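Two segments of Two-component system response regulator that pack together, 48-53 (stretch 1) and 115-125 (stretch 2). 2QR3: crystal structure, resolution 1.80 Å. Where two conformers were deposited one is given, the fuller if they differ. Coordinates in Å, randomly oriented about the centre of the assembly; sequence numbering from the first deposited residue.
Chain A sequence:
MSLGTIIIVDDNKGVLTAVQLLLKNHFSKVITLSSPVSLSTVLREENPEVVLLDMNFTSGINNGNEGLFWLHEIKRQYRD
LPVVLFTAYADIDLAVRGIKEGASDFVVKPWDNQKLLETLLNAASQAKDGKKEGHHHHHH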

# COMPACT_ATOMS: atom_id res chain seq x y z
N PRO A 48 7.35 -0.35 -9.09
CA PRO A 48 6.87 0.44 -7.96
C PRO A 48 7.91 0.57 -6.86
O PRO A 48 8.71 -0.34 -6.66
CB PRO A 48 5.68 -0.38 -7.44
CG PRO A 48 5.96 -1.77 -7.87
CD PRO A 48 6.58 -1.60 -9.24
N GLU A 49 7.90 1.71 -6.18
CA GLU A 49 8.75 1.94 -5.02
C GLU A 49 8.11 1.56 -3.68
O GLU A 49 8.80 1.33 -2.72
CB GLU A 49 9.22 3.39 -5.00
CG GLU A 49 10.48 3.50 -5.90
CD GLU A 49 11.05 4.88 -6.00
OE1 GLU A 49 11.25 5.51 -4.94
OE2 GLU A 49 11.33 5.30 -7.14
N VAL A 50 6.78 1.50 -3.66
CA VAL A 50 6.06 1.12 -2.45
C VAL A 50 4.62 0.76 -2.89
O VAL A 50 4.17 1.24 -3.95
CB VAL A 50 6.12 2.27 -1.39
CG1 VAL A 50 5.47 3.52 -1.90
CG2 VAL A 50 5.47 1.83 -0.04
N VAL A 51 3.94 -0.09 -2.11
CA VAL A 51 2.54 -0.43 -2.35
C VAL A 51 1.82 -0.06 -1.07
O VAL A 51 2.28 -0.43 0.03
CB VAL A 51 2.33 -1.95 -2.61
CG1 VAL A 51 0.82 -2.27 -2.82
CG2 VAL A 51 3.10 -2.40 -3.86
N LEU A 52 0.71 0.66 -1.18
CA LEU A 52 -0.19 0.89 -0.03
C LEU A 52 -1.35 -0.09 -0.19
O LEU A 52 -2.12 0.00 -1.18
CB LEU A 52 -0.72 2.35 -0.01
CG LEU A 52 -1.69 2.70 1.16
CD1 LEU A 52 -0.99 2.46 2.53
CD2 LEU A 52 -2.13 4.17 1.02
N LEU A 53 -1.47 -1.03 0.75
CA LEU A 53 -2.39 -2.16 0.64
C LEU A 53 -3.50 -2.18 1.71
O LEU A 53 -3.23 -2.31 2.93
CB LEU A 53 -1.62 -3.50 0.69
CG LEU A 53 -2.41 -4.82 0.66
CD1 LEU A 53 -3.14 -5.00 -0.68
CD2 LEU A 53 -1.43 -5.98 0.94
N LYS A 115 0.90 12.45 8.08
CA LYS A 115 1.40 11.14 8.51
C LYS A 115 1.35 10.10 7.39
O LYS A 115 2.27 9.30 7.22
CB LYS A 115 0.60 10.64 9.72
CG LYS A 115 1.36 9.66 10.61
CD LYS A 115 0.54 9.23 11.86
CE LYS A 115 1.40 8.42 12.82
NZ LYS A 115 0.68 7.98 14.08
N LEU A 116 0.27 10.10 6.60
CA LEU A 116 0.15 9.15 5.49
C LEU A 116 1.28 9.37 4.52
O LEU A 116 1.97 8.43 4.14
CB LEU A 116 -1.22 9.30 4.78
CG LEU A 116 -1.41 8.57 3.47
CD1 LEU A 116 -1.35 7.05 3.64
CD2 LEU A 116 -2.73 8.97 2.81
N LEU A 117 1.50 10.62 4.13
CA LEU A 117 2.55 10.93 3.16
C LEU A 117 3.90 10.51 3.71
O LEU A 117 4.70 9.88 3.01
CB LEU A 117 2.54 12.41 2.78
CG LEU A 117 3.67 12.91 1.85
CD1 LEU A 117 3.74 12.14 0.51
CD2 LEU A 117 3.49 14.42 1.65
N GLU A 118 4.15 10.89 4.96
CA GLU A 118 5.43 10.66 5.60
C GLU A 118 5.77 9.20 5.72
O GLU A 118 6.91 8.81 5.45
CB GLU A 118 5.51 11.36 6.94
CG GLU A 118 5.53 12.88 6.72
CD GLU A 118 6.01 13.67 7.92
OE1 GLU A 118 6.08 13.11 9.04
OE2 GLU A 118 6.31 14.87 7.72
N THR A 119 4.79 8.39 6.12
CA THR A 119 4.96 6.92 6.20
C THR A 119 5.34 6.36 4.85
O THR A 119 6.21 5.50 4.76
CB THR A 119 3.71 6.25 6.77
OG1 THR A 119 3.47 6.75 8.10
CG2 THR A 119 3.83 4.72 6.82
N LEU A 120 4.67 6.86 3.79
CA LEU A 120 4.90 6.30 2.44
C LEU A 120 6.26 6.75 1.91
O LEU A 120 6.99 5.95 1.36
CB LEU A 120 3.78 6.72 1.48
CG LEU A 120 2.46 6.02 1.79
CD1 LEU A 120 1.28 6.76 1.06
CD2 LEU A 120 2.52 4.51 1.42
N LEU A 121 6.59 8.02 2.09
CA LEU A 121 7.94 8.47 1.69
C LEU A 121 9.02 7.70 2.43
O LEU A 121 10.00 7.24 1.80
CB LEU A 121 8.11 9.97 1.92
CG LEU A 121 7.17 10.92 1.18
CD1 LEU A 121 7.29 12.36 1.69
CD2 LEU A 121 7.41 10.90 -0.32
N ASN A 122 8.89 7.54 3.74
CA ASN A 122 9.87 6.77 4.50
C ASN A 122 9.95 5.32 4.01
O ASN A 122 11.03 4.77 3.88
CB ASN A 122 9.59 6.86 6.01
CG ASN A 122 9.84 8.27 6.58
OD1 ASN A 122 10.36 9.15 5.89
ND2 ASN A 122 9.45 8.48 7.83
N ALA A 123 8.80 4.70 3.73
CA ALA A 123 8.81 3.30 3.29
C ALA A 123 9.52 3.14 1.96
O ALA A 123 10.19 2.13 1.73
CB ALA A 123 7.38 2.73 3.19
N ALA A 124 9.37 4.15 1.11
CA ALA A 124 9.94 4.20 -0.24
C ALA A 124 11.39 4.70 -0.21
O ALA A 124 12.09 4.65 -1.24
CB ALA A 124 9.12 5.11 -1.10
N SER A 125 11.83 5.18 0.96
CA SER A 125 13.17 5.76 1.15
C SER A 125 13.98 5.00 2.20
O SER A 125 14.67 5.61 3.04
CB SER A 125 13.07 7.23 1.57
OG SER A 125 12.34 7.98 0.60

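The two stretches form a strand-on-helix contact held by apolar packing, with no hydrogen bond crossing between them. The axis of strand segment 50-53, part of a strand that continues later in the chain, approaches the axis of helix 115-124 to 8.7 Å, and their N-to-C directions differ by 140°, so the two segments run roughly antiparallel but clearly skewed. As a result, the start of stretch 1 meets the end of stretch 2, and the CA atoms of Glu49 and Ala124 lie 5.4 Å apart. The contact buries 310 Å², summed over both sides.

At the beginning of stretch 2, Lys115 is out of reach of the strand, but its carbonyl O accepts two bonds from Thr119: one from N at 2.9 Å and one from OG1 at 3.0 Å. The threonine hydroxyl is thus satisfied within its own helix. Leu116 is the first residue to touch the strand. Its CA-to-CB bond points sideways, yet with chi1 t and chi2 p the end of the side chain comes nearer, and its CD1 sits 4.0 Å from Leu52 CD2, a van der Waals contact between methyl groups.

Leu117, Glu118 and Thr119 make no contact, and the next one comes a helical turn on, at Leu120. The backbone bond from Leu120 N to Leu116 O, 3.1 Å, is the i to i-4 link that sets these two leucines on the same side of the helix. Leu120 also starts sideways, and its m,t rotamer carries CD2 to within 4.1 Å of Leu52 CB and 4.2 Å of Val50 CG2. One methyl therefore touches both Val50 and Leu52, whose CA-to-CB bonds point toward the helix, while that of the intervening Val51 points away, as the alternation of a strand requires.

Leu121 points away and Asn122 is out of reach. At Ala123 and Ala124 the CB atoms point toward the strand, and Val50, with chi1 at 61°, meets them with different methyls: CG2 is 3.9 Å from Ala123 CB, and CG1 is 4.1 Å from Ala124 CB. Ala124 also packs beside Glu49, their CB atoms 4.3 Å apart. Glu49 OE1 lies 3.9 Å from Ala124 O, too far for a hydrogen bond, so this is proximity rather than bonding; Glu49 OE2 is hydrogen-bonded elsewhere in the structure. Finally, Ser125 points away from stretch 1, and its OG donates to Leu121 O at 2.7 Å.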